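Side-chain contacts in polycomb protein Sfmbt (Drosophila melanogaster, PDB 5J8Y), which probably contributes to targeting PRC1 to Polycomb response elements, as part of PhoRC, by pairing its SAM domain with that of Scm: residues 33-36 with 37-41; 12-15 with 16-20; 54-57 with 58-62; 46-49 with 50-54. All blocks are in the same frame, centred on the assembly; numbering follows the deposited sequence.

Interaction 1: 33-36 with 37-41; sequences NKID and GKRLL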
ATOM      1  N   ASN C  33       1.226  13.793  14.658  1.00 37.50           N
ATOM      2  CA  ASN C  33       2.404  13.107  15.105  1.00 38.19           C
ATOM      3  C   ASN C  33       3.717  13.802  14.800  1.00 40.41           C
ATOM      4  O   ASN C  33       4.788  13.261  14.981  1.00 38.79           O
ATOM      5  CB  ASN C  33       2.426  11.738  14.511  1.00 36.86           C
ATOM      6  CG  ASN C  33       1.387  10.886  15.073  1.00 37.64           C
ATOM      7  OD1 ASN C  33       1.556  10.305  16.124  1.00 38.74           O
ATOM      8  ND2 ASN C  33       0.285  10.823  14.385  1.00 38.66           N
ATOM      9  N   LYS C  34       3.616  15.013  14.333  1.00 40.52           N
ATOM     10  CA  LYS C  34       4.775  15.786  14.069  1.00 39.08           C
ATOM     11  C   LYS C  34       5.790  15.042  13.258  1.00 37.60           C
ATOM     12  O   LYS C  34       6.886  14.754  13.669  1.00 38.70           O
ATOM     13  CB  LYS C  34       5.343  16.310  15.367  1.00 42.75           C
ATOM     14  CG  LYS C  34       4.531  17.448  15.949  1.00 44.88           C
ATOM     15  CD  LYS C  34       5.215  18.118  17.096  1.00 52.50           C
ATOM     16  CE  LYS C  34       5.955  19.395  16.710  1.00 59.01           C
ATOM     17  NZ  LYS C  34       6.645  19.980  17.898  1.00 58.88           N
ATOM     18  N   ILE C  35       5.371  14.740  12.049  1.00 36.44           N
ATOM     19  CA  ILE C  35       6.207  14.123  11.057  1.00 36.54           C
ATOM     20  C   ILE C  35       6.696  15.236  10.130  1.00 32.88           C
ATOM     21  O   ILE C  35       5.973  15.708   9.284  1.00 30.63           O
ATOM     22  CB  ILE C  35       5.450  13.055  10.255  1.00 35.10           C
ATOM     23  CG1 ILE C  35       4.841  12.008  11.186  1.00 37.09           C
ATOM     24  CG2 ILE C  35       6.357  12.449   9.192  1.00 34.20           C
ATOM     25  CD1 ILE C  35       5.788  10.973  11.714  1.00 37.70           C
ATOM     26  N   ASP C  36       7.923  15.664  10.370  1.00 32.41           N
ATOM     27  CA  ASP C  36       8.645  16.588   9.515  1.00 31.01           C
ATOM     28  C   ASP C  36       9.532  15.807   8.542  1.00 32.95           C
ATOM     29  O   ASP C  36       9.535  14.593   8.546  1.00 30.42           O
ATOM     30  CB  ASP C  36       9.460  17.596  10.353  1.00 33.99           C
ATOM     31  CG  ASP C  36      10.640  16.960  11.067  1.00 34.26           C
ATOM     32  OD1 ASP C  36      10.744  15.729  11.067  1.00 33.52           O
ATOM     33  OD2 ASP C  36      11.454  17.690  11.660  1.00 33.28           O
ATOM     34  N   GLY C  37      10.227  16.523   7.671  1.00 31.12           N
ATOM     35  CA  GLY C  37      11.101  15.910   6.696  1.00 32.73           C
ATOM     36  C   GLY C  37      12.000  14.825   7.271  1.00 32.81           C
ATOM     37  O   GLY C  37      11.982  13.700   6.816  1.00 33.47           O
ATOM     38  N   LYS C  38      12.768  15.175   8.292  1.00 32.39           N
ATOM     39  CA  LYS C  38      13.727  14.272   8.884  1.00 33.21           C
ATOM     40  C   LYS C  38      13.095  12.964   9.302  1.00 35.07           C
ATOM     41  O   LYS C  38      13.540  11.905   8.970  1.00 34.66           O
ATOM     42  CB  LYS C  38      14.356  14.935  10.115  1.00 38.74           C
ATOM     43  CG  LYS C  38      15.135  14.069  11.052  1.00 42.42           C
ATOM     44  CD  LYS C  38      16.181  14.901  11.772  1.00 46.02           C
ATOM     45  CE  LYS C  38      17.095  14.007  12.569  1.00 53.83           C
ATOM     46  NZ  LYS C  38      18.233  13.434  11.839  1.00 50.97           N
ATOM     47  N   ARG C  39      12.007  13.041  10.043  1.00 35.11           N
ATOM     48  CA  ARG C  39      11.317  11.861  10.473  1.00 35.65           C
ATOM     49  C   ARG C  39      10.691  11.145   9.292  1.00 34.12           C
ATOM     50  O   ARG C  39      10.631   9.939   9.265  1.00 34.60           O
ATOM     51  CB  ARG C  39      10.306  12.166  11.535  1.00 35.86           C
ATOM     52  CG  ARG C  39       9.526  10.975  12.011  1.00 38.65           C
ATOM     53  CD  ARG C  39      10.293   9.852  12.684  1.00 40.75           C
ATOM     54  NE  ARG C  39       9.323   8.890  13.159  1.00 42.99           N
ATOM     55  CZ  ARG C  39       9.542   7.640  13.489  1.00 46.36           C
ATOM     56  NH1 ARG C  39      10.739   7.106  13.471  1.00 49.75           N
ATOM     57  NH2 ARG C  39       8.516   6.912  13.837  1.00 48.41           N
ATOM     58  N   LEU C  40      10.247  11.881   8.317  1.00 30.76           N
ATOM     59  CA  LEU C  40       9.671  11.295   7.142  1.00 31.16           C
ATOM     60  C   LEU C  40      10.586  10.236   6.540  1.00 31.26           C
ATOM     61  O   LEU C  40      10.254   9.085   6.448  1.00 28.78           O
ATOM     62  CB  LEU C  40       9.438  12.331   6.073  1.00 29.78           C
ATOM     63  CG  LEU C  40       8.635  11.873   4.856  1.00 28.44           C
ATOM     64  CD1 LEU C  40       7.227  11.422   5.160  1.00 28.02           C
ATOM     65  CD2 LEU C  40       8.629  12.899   3.760  1.00 30.26           C
ATOM     66  N   LEU C  41      11.754  10.697   6.161  1.00 30.95           N
ATOM     67  CA  LEU C  41      12.769   9.881   5.540  1.00 30.39           C
ATOM     68  C   LEU C  41      13.298   8.767   6.404  1.00 30.66           C
ATOM     69  O   LEU C  41      14.042   7.972   5.939  1.00 31.73           O
ATOM     70  CB  LEU C  41      13.904  10.731   5.056  1.00 30.47           C
ATOM     71  CG  LEU C  41      13.644  11.975   4.265  1.00 28.91           C
ATOM     72  CD1 LEU C  41      14.936  12.620   3.972  1.00 29.48           C
ATOM     73  CD2 LEU C  41      12.934  11.749   2.962  1.00 31.28           C
TER
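Asp36 turns its carboxylate back over the first turn of helix 37-40 and caps it: this is the N-cap of the short central helix of a SAM domain, a compact bundle of five helices. OD1 of Asp36 takes the amide of Arg39 at 3.1 Å, nearly straight at the hydrogen (172°), the oxygen being met almost end-on along its C-O bond. The first torsion explains the reach: with chi1 at 70°, CG sits between the backbone N and the carbonyl carbon, which sets OD1 over the amides that open the helix. OD1 also lies against CB of Arg39, 3.6 Å away. The backbone of the same residue follows, Asp36 O accepting from Leu40 N at 2.8 Å, so one residue holds two successive amides of the opening turn. Gly37 begins the helix, and its backbone is hydrogen-bonded to that of Trp9. Below the cap the chemistry turns apolar. Ile35 and Arg39 cross at a slant, the isoleucine's CD1 touching CG of Arg39 at 3.7 Å and lying at the edge of the guanidinium, near its plane, while the arginine bends at chi2 and runs on to the side of Asp47. Ile35 also packs on Phe30 and Leu51, and Leu40 on Phe30 and Ile66, placing this corner against three other helices. The other branch of Ile35, CG2, stands 4.3 Å from CD1 of Leu40.

Interaction 2: 12-15 with 16-20; sequences YDVS and QFLRV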
ATOM      1  N   TYR C  12       4.724  21.210   8.149  1.00 30.74           N
ATOM      2  CA  TYR C  12       3.966  21.817   7.064  1.00 31.23           C
ATOM      3  C   TYR C  12       4.494  21.398   5.711  1.00 28.89           C
ATOM      4  O   TYR C  12       3.743  21.226   4.783  1.00 30.88           O
ATOM      5  CB  TYR C  12       3.894  23.339   7.198  1.00 31.70           C
ATOM      6  CG  TYR C  12       3.097  24.021   6.098  1.00 31.41           C
ATOM      7  CD1 TYR C  12       1.732  24.190   6.194  1.00 32.27           C
ATOM      8  CD2 TYR C  12       3.723  24.509   4.981  1.00 32.57           C
ATOM      9  CE1 TYR C  12       1.031  24.816   5.200  1.00 33.03           C
ATOM     10  CE2 TYR C  12       3.041  25.129   3.993  1.00 31.73           C
ATOM     11  CZ  TYR C  12       1.701  25.281   4.101  1.00 33.46           C
ATOM     12  OH  TYR C  12       1.049  25.888   3.096  1.00 37.38           O
ATOM     13  N   ASP C  13       5.795  21.266   5.587  1.00 29.97           N
ATOM     14  CA  ASP C  13       6.379  20.836   4.329  1.00 29.98           C
ATOM     15  C   ASP C  13       5.841  19.407   3.972  1.00 28.92           C
ATOM     16  O   ASP C  13       5.469  19.148   2.871  1.00 27.70           O
ATOM     17  CB  ASP C  13       7.894  20.822   4.439  1.00 30.38           C
ATOM     18  CG  ASP C  13       8.526  22.226   4.345  1.00 31.83           C
ATOM     19  OD1 ASP C  13       8.281  22.933   3.364  1.00 31.31           O
ATOM     20  OD2 ASP C  13       9.270  22.570   5.251  1.00 28.71           O
ATOM     21  N   VAL C  14       5.781  18.522   4.955  1.00 27.76           N
ATOM     22  CA  VAL C  14       5.313  17.150   4.764  1.00 28.66           C
ATOM     23  C   VAL C  14       3.829  17.129   4.357  1.00 30.49           C
ATOM     24  O   VAL C  14       3.408  16.348   3.534  1.00 30.88           O
ATOM     25  CB  VAL C  14       5.584  16.304   6.031  1.00 28.92           C
ATOM     26  CG1 VAL C  14       5.010  14.917   5.905  1.00 31.67           C
ATOM     27  CG2 VAL C  14       7.082  16.219   6.322  1.00 28.39           C
ATOM     28  N   SER C  15       3.046  18.025   4.924  1.00 30.72           N
ATOM     29  CA  SER C  15       1.618  18.081   4.622  1.00 31.93           C
ATOM     30  C   SER C  15       1.378  18.429   3.157  1.00 31.55           C
ATOM     31  O   SER C  15       0.551  17.805   2.493  1.00 31.62           O
ATOM     32  CB  SER C  15       0.918  19.099   5.523  1.00 33.61           C
ATOM     33  OG  SER C  15       0.767  18.594   6.838  1.00 35.39           O
ATOM     34  N   GLN C  16       2.113  19.376   2.667  1.00 29.34           N
ATOM     35  CA  GLN C  16       1.955  19.803   1.327  1.00 30.04           C
ATOM     36  C   GLN C  16       2.434  18.740   0.395  1.00 31.16           C
ATOM     37  O   GLN C  16       1.901  18.578  -0.667  1.00 32.14           O
ATOM     38  CB  GLN C  16       2.694  21.095   1.089  1.00 29.49           C
ATOM     39  CG  GLN C  16       2.169  22.310   1.846  1.00 33.40           C
ATOM     40  CD  GLN C  16       0.665  22.516   1.698  1.00 31.72           C
ATOM     41  OE1 GLN C  16      -0.049  22.352   2.608  1.00 34.12           O
ATOM     42  NE2 GLN C  16       0.232  22.901   0.565  1.00 31.28           N
ATOM     43  N   PHE C  17       3.451  18.028   0.791  1.00 29.57           N
ATOM     44  CA  PHE C  17       3.982  16.973  -0.071  1.00 29.88           C
ATOM     45  C   PHE C  17       2.898  15.923  -0.235  1.00 30.54           C
ATOM     46  O   PHE C  17       2.594  15.494  -1.294  1.00 29.95           O
ATOM     47  CB  PHE C  17       5.216  16.402   0.539  1.00 29.89           C
ATOM     48  CG  PHE C  17       5.675  15.164  -0.090  1.00 30.01           C
ATOM     49  CD1 PHE C  17       6.228  15.180  -1.338  1.00 29.49           C
ATOM     50  CD2 PHE C  17       5.561  13.981   0.576  1.00 29.67           C
ATOM     51  CE1 PHE C  17       6.669  14.028  -1.898  1.00 26.71           C
ATOM     52  CE2 PHE C  17       5.989  12.821   0.004  1.00 26.78           C
ATOM     53  CZ  PHE C  17       6.543  12.856  -1.235  1.00 26.53           C
ATOM     54  N   LEU C  18       2.337  15.530   0.871  1.00 30.13           N
ATOM     55  CA  LEU C  18       1.230  14.587   0.881  1.00 32.38           C
ATOM     56  C   LEU C  18       0.048  15.122   0.072  1.00 32.72           C
ATOM     57  O   LEU C  18      -0.680  14.353  -0.552  1.00 31.68           O
ATOM     58  CB  LEU C  18       0.797  14.296   2.320  1.00 31.14           C
ATOM     59  CG  LEU C  18       1.750  13.442   3.157  1.00 32.12           C
ATOM     60  CD1 LEU C  18       1.529  13.680   4.639  1.00 31.56           C
ATOM     61  CD2 LEU C  18       1.568  11.968   2.828  1.00 29.89           C
ATOM     62  N   ARG C  19      -0.169  16.426   0.095  1.00 33.28           N
ATOM     63  CA  ARG C  19      -1.288  17.019  -0.623  1.00 34.68           C
ATOM     64  C   ARG C  19      -1.190  16.885  -2.129  1.00 33.66           C
ATOM     65  O   ARG C  19      -2.117  16.459  -2.781  1.00 34.17           O
ATOM     66  CB  ARG C  19      -1.443  18.496  -0.270  1.00 34.48           C
ATOM     67  CG  ARG C  19      -2.849  18.974  -0.460  1.00 37.69           C
ATOM     68  CD  ARG C  19      -3.107  20.355   0.125  1.00 39.11           C
ATOM     69  NE  ARG C  19      -3.502  20.324   1.523  1.00 40.26           N
ATOM     70  CZ  ARG C  19      -4.753  20.267   1.968  1.00 41.11           C
ATOM     71  NH1 ARG C  19      -5.785  20.199   1.153  1.00 37.16           N
ATOM     72  NH2 ARG C  19      -4.962  20.282   3.265  1.00 44.64           N
ATOM     73  N   VAL C  20      -0.061  17.278  -2.683  1.00 32.75           N
ATOM     74  CA  VAL C  20       0.071  17.351  -4.134  1.00 32.82           C
ATOM     75  C   VAL C  20       0.239  15.965  -4.751  1.00 31.70           C
ATOM     76  O   VAL C  20       0.175  15.814  -5.971  1.00 31.57           O
ATOM     77  CB  VAL C  20       1.263  18.246  -4.549  1.00 32.89           C
ATOM     78  CG1 VAL C  20       1.156  19.619  -3.887  1.00 30.87           C
ATOM     79  CG2 VAL C  20       2.595  17.582  -4.205  1.00 30.48           C
TER
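Ser15 O receives the amide of Arg19 at 2.9 Å, with a bent N-H...O angle; it is the shortest of four successive i to i+4 backbone bonds. The same spacing brings Tyr12 over Gln16. CG of Gln16 stands over one face of the phenol ring in a CH-pi contact, 4.0 Å from the ring centroid of Tyr12 and 27° off its normal, nearest, among the ring atoms, to CE2. A bend at chi2 (-50°) folds the rest of the glutamine back across the ring, its amide only 12° from parallel with it and OE1 of Gln16 3.7 Å from CZ of Tyr12. Helix 11-20, the first of the SAM bundle, keeps this pair on an outer side, while Val14 and Leu18 point together into the core. CG1 of Val14 lies beside CD1 of Leu18 at 3.9 Å, and both side chains press on Phe30 of helix 27-32. Shortening Gln16 to an alanine would remove the CG methylene and the amide, and is likely to leave that face of the Tyr12 ring uncovered and the phenol freer to turn. Phe17 packs on Leu65 and Leu69 of helix 56-71, its ring meeting that of Trp9 at a slant.

Interaction 3: 54-57 with 58-62; sequences MKVG and PALKI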
ATOM      1  N   MET C  54      -3.384   1.065  10.601  1.00 29.54           N
ATOM      2  CA  MET C  54      -3.080  -0.322  10.336  1.00 29.15           C
ATOM      3  C   MET C  54      -3.668  -0.788   8.998  1.00 28.15           C
ATOM      4  O   MET C  54      -4.055  -1.919   8.851  1.00 31.66           O
ATOM      5  CB  MET C  54      -3.569  -1.220  11.475  1.00 30.05           C
ATOM      6  CG  MET C  54      -2.925  -0.944  12.833  1.00 30.43           C
ATOM      7  SD  MET C  54      -1.131  -0.822  12.838  1.00 28.92           S
ATOM      8  CE  MET C  54      -0.699  -2.531  12.593  1.00 31.00           C
ATOM      9  N   LYS C  55      -3.724   0.102   8.031  1.00 26.89           N
ATOM     10  CA  LYS C  55      -4.215  -0.222   6.694  1.00 26.46           C
ATOM     11  C   LYS C  55      -3.051  -0.401   5.721  1.00 25.66           C
ATOM     12  O   LYS C  55      -2.257   0.515   5.517  1.00 25.16           O
ATOM     13  CB  LYS C  55      -5.161   0.870   6.192  1.00 29.90           C
ATOM     14  CG  LYS C  55      -6.465   0.955   6.966  1.00 31.14           C
ATOM     15  CD  LYS C  55      -7.290   2.158   6.543  1.00 33.18           C
ATOM     16  CE  LYS C  55      -8.758   1.963   6.880  1.00 39.07           C
ATOM     17  NZ  LYS C  55      -9.494   3.254   6.947  1.00 44.56           N
ATOM     18  N   VAL C  56      -2.952  -1.588   5.147  1.00 25.00           N
ATOM     19  CA  VAL C  56      -1.849  -1.950   4.274  1.00 24.17           C
ATOM     20  C   VAL C  56      -1.804  -1.138   2.971  1.00 23.93           C
ATOM     21  O   VAL C  56      -0.758  -0.705   2.556  1.00 25.19           O
ATOM     22  CB  VAL C  56      -1.872  -3.463   3.954  1.00 25.06           C
ATOM     23  CG1 VAL C  56      -0.904  -3.835   2.833  1.00 25.01           C
ATOM     24  CG2 VAL C  56      -1.543  -4.241   5.194  1.00 25.02           C
ATOM     25  N   GLY C  57      -2.949  -0.992   2.327  1.00 24.21           N
ATOM     26  CA  GLY C  57      -3.025  -0.294   1.054  1.00 23.57           C
ATOM     27  C   GLY C  57      -2.413   1.095   1.110  1.00 23.74           C
ATOM     28  O   GLY C  57      -1.461   1.385   0.386  1.00 24.39           O
ATOM     29  N   PRO C  58      -2.966   1.966   1.966  1.00 25.42           N
ATOM     30  CA  PRO C  58      -2.419   3.310   2.192  1.00 24.70           C
ATOM     31  C   PRO C  58      -0.960   3.281   2.651  1.00 23.45           C
ATOM     32  O   PRO C  58      -0.155   4.091   2.194  1.00 23.10           O
ATOM     33  CB  PRO C  58      -3.323   3.877   3.290  1.00 27.90           C
ATOM     34  CG  PRO C  58      -4.599   3.132   3.158  1.00 27.77           C
ATOM     35  CD  PRO C  58      -4.235   1.757   2.684  1.00 24.76           C
ATOM     36  N   ALA C  59      -0.640   2.355   3.549  1.00 25.63           N
ATOM     37  CA  ALA C  59       0.719   2.202   4.062  1.00 26.57           C
ATOM     38  C   ALA C  59       1.725   1.960   2.942  1.00 24.12           C
ATOM     39  O   ALA C  59       2.797   2.565   2.924  1.00 24.14           O
ATOM     40  CB  ALA C  59       0.772   1.067   5.069  1.00 26.33           C
ATOM     41  N   LEU C  60       1.377   1.086   2.031  1.00 24.27           N
ATOM     42  CA  LEU C  60       2.231   0.772   0.927  1.00 24.40           C
ATOM     43  C   LEU C  60       2.365   1.940  -0.041  1.00 23.22           C
ATOM     44  O   LEU C  60       3.390   2.191  -0.570  1.00 21.76           O
ATOM     45  CB  LEU C  60       1.775  -0.458   0.234  1.00 21.99           C
ATOM     46  CG  LEU C  60       2.312  -1.763   0.797  1.00 27.44           C
ATOM     47  CD1 LEU C  60       1.522  -2.904   0.253  1.00 22.47           C
ATOM     48  CD2 LEU C  60       3.807  -2.000   0.647  1.00 28.63           C
ATOM     49  N   LYS C  61       1.283   2.636  -0.236  1.00 22.99           N
ATOM     50  CA  LYS C  61       1.248   3.761  -1.117  1.00 23.41           C
ATOM     51  C   LYS C  61       2.139   4.880  -0.610  1.00 22.90           C
ATOM     52  O   LYS C  61       2.857   5.464  -1.354  1.00 22.64           O
ATOM     53  CB  LYS C  61      -0.160   4.235  -1.344  1.00 22.95           C
ATOM     54  CG  LYS C  61      -0.900   3.558  -2.484  1.00 22.86           C
ATOM     55  CD  LYS C  61      -2.375   3.893  -2.398  1.00 23.83           C
ATOM     56  CE  LYS C  61      -3.235   3.281  -3.448  1.00 24.84           C
ATOM     57  NZ  LYS C  61      -4.633   3.520  -3.157  1.00 23.92           N
ATOM     58  N   ILE C  62       2.085   5.136   0.682  1.00 22.94           N
ATOM     59  CA  ILE C  62       2.916   6.147   1.326  1.00 24.06           C
ATOM     60  C   ILE C  62       4.382   5.720   1.327  1.00 21.89           C
ATOM     61  O   ILE C  62       5.265   6.536   1.071  1.00 22.37           O
ATOM     62  CB  ILE C  62       2.446   6.418   2.778  1.00 24.91           C
ATOM     63  CG1 ILE C  62       1.103   7.159   2.778  1.00 25.49           C
ATOM     64  CG2 ILE C  62       3.482   7.223   3.559  1.00 26.11           C
ATOM     65  CD1 ILE C  62       1.135   8.542   2.151  1.00 29.08           C
TER
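Lys55 rests CB on the pyrrolidine ring of Pro58, 3.7 Å from CD and nearly as close to CG. From there the side chain departs: CG lies anti to the carbonyl carbon (chi1 -67°), and the extended CG, CD and CE run NZ out past the turn, where it forms a long, weak ion pair with Glu36 of the Scm chain. Lys55 is the N-cap of helix 56-71, and its carbonyl accepts from Ala59 N at 3.1 Å. Pro58 suits this first turn, where its nitrogen has no hydrogen to offer; its ring also packs on Leu52. A glycine in its place would probably open a gap beneath CB of Lys55 and let the first turn flex. On another side of the helix, CG1 of Val56 lies alongside CD1 of Leu60 at 3.7 Å, both pointing the same way, and Leu60 N closes on Val56 O at 2.8 Å. Lys61 stretches its aliphatic part past Gly57 O and delivers NZ to a salt bridge with Asp38 of the Scm chain, while Val56 N is hydrogen-bonded to ND1 of His35 of that chain. The start of the long C-terminal helix, offering amides and lysines to a partner, is typical of the end-helix surface in SAM-SAM pairing.

Interaction 4: 46-49 with 50-54; sequences DDIM and PLLGM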
ATOM      1  N   ASP C  46       6.753  -0.532   9.161  1.00 31.50           N
ATOM      2  CA  ASP C  46       6.305  -0.846  10.516  1.00 33.12           C
ATOM      3  C   ASP C  46       5.844   0.416  11.244  1.00 33.78           C
ATOM      4  O   ASP C  46       4.917   0.372  12.055  1.00 32.58           O
ATOM      5  CB  ASP C  46       7.424  -1.530  11.311  1.00 33.35           C
ATOM      6  CG  ASP C  46       7.658  -2.972  10.884  1.00 38.10           C
ATOM      7  OD1 ASP C  46       6.687  -3.662  10.513  1.00 35.45           O
ATOM      8  OD2 ASP C  46       8.823  -3.422  10.927  1.00 41.47           O
ATOM      9  N   ASP C  47       6.497   1.536  10.944  1.00 31.96           N
ATOM     10  CA  ASP C  47       6.141   2.829  11.524  1.00 32.32           C
ATOM     11  C   ASP C  47       4.916   3.419  10.833  1.00 31.91           C
ATOM     12  O   ASP C  47       4.050   4.015  11.472  1.00 33.60           O
ATOM     13  CB  ASP C  47       7.312   3.810  11.409  1.00 33.44           C
ATOM     14  CG  ASP C  47       8.591   3.270  12.016  1.00 33.21           C
ATOM     15  OD1 ASP C  47       8.523   2.615  13.077  1.00 34.28           O
ATOM     16  OD2 ASP C  47       9.670   3.506  11.432  1.00 34.41           O
ATOM     17  N   ILE C  48       4.864   3.252   9.518  1.00 32.22           N
ATOM     18  CA  ILE C  48       3.810   3.833   8.697  1.00 31.35           C
ATOM     19  C   ILE C  48       2.458   3.162   8.942  1.00 30.91           C
ATOM     20  O   ILE C  48       1.414   3.789   8.766  1.00 31.56           O
ATOM     21  CB  ILE C  48       4.193   3.744   7.196  1.00 29.97           C
ATOM     22  CG1 ILE C  48       5.288   4.768   6.888  1.00 29.53           C
ATOM     23  CG2 ILE C  48       2.991   3.989   6.284  1.00 29.21           C
ATOM     24  CD1 ILE C  48       5.998   4.548   5.570  1.00 28.76           C
ATOM     25  N   MET C  49       2.502   1.913   9.383  1.00 31.42           N
ATOM     26  CA  MET C  49       1.291   1.114   9.545  1.00 30.95           C
ATOM     27  C   MET C  49       0.328   1.746  10.571  1.00 31.45           C
ATOM     28  O   MET C  49      -0.782   2.054  10.233  1.00 30.74           O
ATOM     29  CB  MET C  49       1.618  -0.316   9.903  1.00 31.18           C
ATOM     30  CG  MET C  49       1.960  -1.197   8.724  1.00 30.60           C
ATOM     31  SD  MET C  49       0.736  -1.247   7.407  1.00 29.02           S
ATOM     32  CE  MET C  49      -0.671  -1.925   8.263  1.00 29.30           C
ATOM     33  N   PRO C  50       0.777   1.999  11.795  1.00 32.66           N
ATOM     34  CA  PRO C  50      -0.117   2.635  12.771  1.00 32.42           C
ATOM     35  C   PRO C  50      -0.444   4.093  12.441  1.00 31.98           C
ATOM     36  O   PRO C  50      -1.488   4.581  12.873  1.00 33.94           O
ATOM     37  CB  PRO C  50       0.668   2.539  14.085  1.00 33.07           C
ATOM     38  CG  PRO C  50       2.089   2.391  13.678  1.00 33.51           C
ATOM     39  CD  PRO C  50       2.063   1.612  12.400  1.00 32.20           C
ATOM     40  N   LEU C  51       0.378   4.789  11.678  1.00 32.03           N
ATOM     41  CA  LEU C  51       0.100   6.155  11.289  1.00 33.14           C
ATOM     42  C   LEU C  51      -1.020   6.211  10.306  1.00 34.39           C
ATOM     43  O   LEU C  51      -1.496   7.257  10.038  1.00 36.00           O
ATOM     44  CB  LEU C  51       1.292   6.859  10.648  1.00 34.27           C
ATOM     45  CG  LEU C  51       2.266   7.659  11.496  1.00 37.83           C
ATOM     46  CD1 LEU C  51       3.252   8.419  10.655  1.00 37.51           C
ATOM     47  CD2 LEU C  51       1.580   8.615  12.455  1.00 39.18           C
ATOM     48  N   LEU C  52      -1.401   5.085   9.744  1.00 33.11           N
ATOM     49  CA  LEU C  52      -2.497   5.036   8.782  1.00 32.03           C
ATOM     50  C   LEU C  52      -3.560   4.018   9.186  1.00 30.81           C
ATOM     51  O   LEU C  52      -4.215   3.420   8.335  1.00 31.57           O
ATOM     52  CB  LEU C  52      -1.960   4.707   7.388  1.00 30.96           C
ATOM     53  CG  LEU C  52      -0.919   5.674   6.817  1.00 30.96           C
ATOM     54  CD1 LEU C  52      -0.558   5.244   5.424  1.00 29.69           C
ATOM     55  CD2 LEU C  52      -1.419   7.103   6.801  1.00 35.29           C
ATOM     56  N   GLY C  53      -3.721   3.825  10.492  1.00 31.20           N
ATOM     57  CA  GLY C  53      -4.785   2.988  11.018  1.00 30.24           C
ATOM     58  C   GLY C  53      -4.627   1.518  10.682  1.00 30.26           C
ATOM     59  O   GLY C  53      -5.616   0.808  10.498  1.00 29.20           O
ATOM     60  N   MET C  54      -3.384   1.065  10.601  1.00 29.54           N
ATOM     61  CA  MET C  54      -3.080  -0.322  10.336  1.00 29.15           C
ATOM     62  C   MET C  54      -3.668  -0.788   8.998  1.00 28.15           C
ATOM     63  O   MET C  54      -4.055  -1.919   8.851  1.00 31.66           O
ATOM     64  CB  MET C  54      -3.569  -1.220  11.475  1.00 30.05           C
ATOM     65  CG  MET C  54      -2.925  -0.944  12.833  1.00 30.43           C
ATOM     66  SD  MET C  54      -1.131  -0.822  12.838  1.00 28.92           S
ATOM     67  CE  MET C  54      -0.699  -2.531  12.593  1.00 31.00           C
TER
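Two bends of the same sense, chi2 -55° and chi3 -62°, curl Met49 so that its CE comes within 3.4 Å of Met54 O, and bends of like sign at chi2 and chi3 of Met54 fold its sulfur back over the Met49 carbonyl carbon. SD of Met54 stands 4.1 Å from CB of Met49 and nearer still to that carbonyl carbon. Between the two thioethers the chain turns through a Schellman motif that ends helix 45-51, with Gly53, at positive phi, as its C-prime residue. Met49 O is the atom on which the turn closes: Met54 N reaches it at 2.8 Å, the outer bond of the motif, and Leu52 N at 3.1 Å, from opposite faces of the carbonyl plane. The inner bond, from Gly53 N to Pro50 O, is weak. Pro50 has no amide hydrogen for the preceding turn, and the helix kinks there, with CD of Pro50 3.1 Å from Asp46 O. On the inner side Ile48 and Leu52 run side by side, CG2 of Ile48 3.9 Å from CD1 of Leu52, and both pack on helix 56-71. Asp46 turns elsewhere, its OD1 in a salt bridge with Lys52 NZ and a hydrogen bond with Tyr53 OH of the Scm chain, while Met49 packs on Met49 of that chain. The surface offered to Scm thus combines apolar, non-directional packing by methionine with a directional, charged grip on Asp46.

Overall arrangement
Interactions 3 and 4 adjoin, centres about 7 Å apart, and share Met54: Ala59 and Pro58 pack against Ile48, Met49 and Leu52, locking helices 45-51 and 56-71 together. Both also face the Scm chain, with salt bridges and hydrogen bonds beside methionine and valine packing. Interaction 3 is buried; interactions 1, 2 and 4 are partly buried. Interactions 1 and 2 touch no other chain of the assembly and meet where Val14 lies under Ile35, Asp36 and Gly37. Interaction 1 joins a carboxylate cap to core packing, whereas interaction 2 divides a helix between an exposed ring-amide side and inner aliphatics. Leu51 against Ile35 links interactions 1 and 4, and Leu18 against Ile62 links interactions 2 and 3.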